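Local coordinates for tudor domain-containing protein 1 (Mus musculus, PDB 4B9W), which acts in the piRNA pathway that represses transposable elements during spermatogenesis, its Tudor domains binding Piwi proteins methylated on arginine, at residues Trp10-Thr14 with His35-Asp39. Sequence-based numbering, arbitrary orientation.
Sequences WVEFT and HFLKD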
ATOM      1  N   TRP A  10       8.151  17.957   1.790  1.00 21.92           N
ATOM      2  CA  TRP A  10       6.977  17.876   2.638  1.00 21.99           C
ATOM      3  C   TRP A  10       6.977  18.995   3.611  1.00 20.85           C
ATOM      4  O   TRP A  10       7.968  19.693   3.748  1.00 20.01           O
ATOM      5  CB  TRP A  10       6.968  16.569   3.393  1.00 22.79           C
ATOM      6  CG  TRP A  10       6.828  15.409   2.459  1.00 23.82           C
ATOM      7  CD1 TRP A  10       7.840  14.623   1.927  1.00 24.46           C
ATOM      8  CD2 TRP A  10       5.585  14.880   1.871  1.00 23.91           C
ATOM      9  NE1 TRP A  10       7.323  13.670   1.093  1.00 25.44           N
ATOM     10  CE2 TRP A  10       5.982  13.769   1.015  1.00 24.28           C
ATOM     11  CE3 TRP A  10       4.246  15.194   1.979  1.00 21.83           C
ATOM     12  CZ2 TRP A  10       5.056  13.019   0.315  1.00 23.58           C
ATOM     13  CZ3 TRP A  10       3.334  14.452   1.256  1.00 21.12           C
ATOM     14  CH2 TRP A  10       3.724  13.386   0.451  1.00 21.99           C
ATOM     15  N   VAL A  11       5.856  19.168   4.309  1.00 20.67           N
ATOM     16  CA  VAL A  11       5.795  20.105   5.412  1.00 19.93           C
ATOM     17  C   VAL A  11       6.763  19.569   6.455  1.00 20.00           C
ATOM     18  O   VAL A  11       6.884  18.354   6.634  1.00 18.49           O
ATOM     19  CB  VAL A  11       4.374  20.232   6.020  1.00 20.24           C
ATOM     20  CG1 VAL A  11       4.372  21.201   7.196  1.00 19.36           C
ATOM     21  CG2 VAL A  11       3.392  20.691   4.959  1.00 20.02           C
ATOM     22  N   GLU A  12       7.467  20.481   7.115  1.00 21.37           N
ATOM     23  CA  GLU A  12       8.503  20.115   8.073  1.00 22.93           C
ATOM     24  C   GLU A  12       8.119  20.556   9.477  1.00 22.39           C
ATOM     25  O   GLU A  12       7.474  21.601   9.649  1.00 22.00           O
ATOM     26  CB  GLU A  12       9.842  20.735   7.649  1.00 24.75           C
ATOM     27  CG  GLU A  12      10.402  20.172   6.340  1.00 26.00           C
ATOM     28  CD  GLU A  12      10.767  18.709   6.448  1.00 27.81           C
ATOM     29  OE1 GLU A  12      10.670  18.175   7.572  1.00 33.47           O
ATOM     30  OE2 GLU A  12      11.169  18.083   5.435  1.00 27.70           O
ATOM     31  N   PHE A  13       8.537  19.747  10.459  1.00 21.67           N
ATOM     32  CA  PHE A  13       8.213  19.950  11.876  1.00 20.80           C
ATOM     33  C   PHE A  13       9.411  19.875  12.816  1.00 20.50           C
ATOM     34  O   PHE A  13      10.441  19.268  12.507  1.00 18.98           O
ATOM     35  CB  PHE A  13       7.214  18.869  12.353  1.00 20.26           C
ATOM     36  CG  PHE A  13       5.972  18.793  11.527  1.00 20.02           C
ATOM     37  CD1 PHE A  13       4.897  19.643  11.786  1.00 19.86           C
ATOM     38  CD2 PHE A  13       5.890  17.918  10.461  1.00 19.39           C
ATOM     39  CE1 PHE A  13       3.760  19.603  11.005  1.00 18.75           C
ATOM     40  CE2 PHE A  13       4.744  17.867   9.682  1.00 18.91           C
ATOM     41  CZ  PHE A  13       3.686  18.707   9.949  1.00 18.60           C
ATOM     42  N   THR A  14       9.232  20.439  14.010  1.00 20.74           N
ATOM     43  CA  THR A  14      10.134  20.172  15.117  1.00 20.40           C
ATOM     44  C   THR A  14       9.463  19.249  16.158  1.00 19.74           C
ATOM     45  O   THR A  14       8.233  19.260  16.343  1.00 18.67           O
ATOM     46  CB  THR A  14      10.618  21.465  15.776  1.00 20.18           C
ATOM     47  OG1 THR A  14       9.498  22.145  16.328  1.00 20.56           O
ATOM     48  CG2 THR A  14      11.349  22.377  14.750  1.00 21.02           C
ATOM     49  N   HIS A  35      -4.013  18.254   7.115  1.00  9.38           N
ATOM     50  CA  HIS A  35      -3.487  19.560   6.814  1.00  9.72           C
ATOM     51  C   HIS A  35      -3.090  20.217   8.111  1.00 10.30           C
ATOM     52  O   HIS A  35      -3.908  20.330   9.034  1.00 10.07           O
ATOM     53  CB  HIS A  35      -4.520  20.408   6.117  1.00  9.66           C
ATOM     54  CG  HIS A  35      -4.878  19.922   4.746  1.00  9.30           C
ATOM     55  ND1 HIS A  35      -6.128  20.038   4.238  1.00  9.21           N
ATOM     56  CD2 HIS A  35      -4.112  19.305   3.778  1.00  9.27           C
ATOM     57  CE1 HIS A  35      -6.154  19.529   2.998  1.00  9.53           C
ATOM     58  NE2 HIS A  35      -4.915  19.069   2.714  1.00  9.55           N
ATOM     59  N   PHE A  36      -1.823  20.632   8.193  1.00 11.11           N
ATOM     60  CA  PHE A  36      -1.302  21.387   9.326  1.00 12.40           C
ATOM     61  C   PHE A  36      -1.469  22.894   9.061  1.00 13.87           C
ATOM     62  O   PHE A  36      -0.996  23.427   8.039  1.00 15.10           O
ATOM     63  CB  PHE A  36       0.142  20.970   9.610  1.00 12.35           C
ATOM     64  CG  PHE A  36       0.251  19.588  10.211  1.00 12.40           C
ATOM     65  CD1 PHE A  36       0.008  18.461   9.453  1.00 12.26           C
ATOM     66  CD2 PHE A  36       0.557  19.423  11.550  1.00 12.77           C
ATOM     67  CE1 PHE A  36       0.115  17.195  10.002  1.00 12.29           C
ATOM     68  CE2 PHE A  36       0.658  18.160  12.121  1.00 12.42           C
ATOM     69  CZ  PHE A  36       0.432  17.044  11.350  1.00 12.56           C
ATOM     70  N   LEU A  37      -2.210  23.559   9.939  1.00 14.73           N
ATOM     71  CA  LEU A  37      -2.630  24.935   9.695  1.00 16.11           C
ATOM     72  C   LEU A  37      -1.577  25.888  10.224  1.00 17.28           C
ATOM     73  O   LEU A  37      -1.730  26.501  11.294  1.00 17.97           O
ATOM     74  CB  LEU A  37      -4.005  25.224  10.312  1.00 15.98           C
ATOM     75  CG  LEU A  37      -5.147  24.241  10.036  1.00 16.01           C
ATOM     76  CD1 LEU A  37      -6.397  24.661  10.809  1.00 15.58           C
ATOM     77  CD2 LEU A  37      -5.447  24.104   8.552  1.00 16.81           C
ATOM     78  N   LYS A  38      -0.475  25.964   9.489  1.00 18.05           N
ATOM     79  CA  LYS A  38       0.592  26.912   9.774  1.00 19.45           C
ATOM     80  C   LYS A  38       1.087  27.516   8.463  1.00 20.56           C
ATOM     81  O   LYS A  38       0.738  27.039   7.378  1.00 20.22           O
ATOM     82  CB  LYS A  38       1.735  26.256  10.560  1.00 19.59           C
ATOM     83  CG  LYS A  38       2.398  25.041   9.928  1.00 19.29           C
ATOM     84  CD  LYS A  38       3.647  24.652  10.720  1.00 19.64           C
ATOM     85  CE  LYS A  38       4.505  23.644   9.959  1.00 19.93           C
ATOM     86  NZ  LYS A  38       5.853  23.453  10.572  1.00 19.99           N
ATOM     87  N   ASP A  39       1.863  28.585   8.573  1.00 22.40           N
ATOM     88  CA  ASP A  39       2.482  29.223   7.412  1.00 23.29           C
ATOM     89  C   ASP A  39       1.501  29.531   6.270  1.00 22.30           C
ATOM     90  O   ASP A  39       1.891  29.474   5.106  1.00 22.74           O
ATOM     91  CB  ASP A  39       3.619  28.327   6.889  1.00 24.96           C
ATOM     92  CG  ASP A  39       4.671  28.040   7.949  1.00 27.10           C
ATOM     93  OD1 ASP A  39       4.984  28.974   8.719  1.00 27.87           O
ATOM     94  OD2 ASP A  39       5.179  26.892   8.020  1.00 27.52           O
TER
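An edge-to-face aromatic pair, Phe13 on Phe36, and a hydrogen bond from Lys38 to the backbone of Glu12 tie the loop preceding strand 18-26 to strand 31-36 and the turn that follows, at the surface of the extended Tudor domain. The Phe13 ring presents its edge to the face of Phe36, with centroids 4.5 Å apart and planes at 60°. Phe13 CZ sits above the centre of the Phe36 ring, while Phe13 CE1 lies 3.3 Å from Phe36 CD2. Leu37 centres an inverse gamma turn, beyond which Lys38 reaches back to the loop. Its CG lies between the backbone N and the carbonyl carbon (chi1 57°), and the extended chain beyond carries NZ to within 2.6 Å of Glu12 O, nearly in line with the carbonyl (C=O...N angle 164°). Val11 and Lys38 point tip to tip, with Val11 CG1 3.7 Å from Lys38 CE. Met129 touches Val11, Phe13 and Phe36. Replacing Phe36 by alanine would remove the face that the Phe13 edge meets and would probably open a gap beside Met129. Lys38 NZ, also salt-bridged to Glu17, is shared between a carbonyl and a carboxylate, which would both probably stabilise its positive charge.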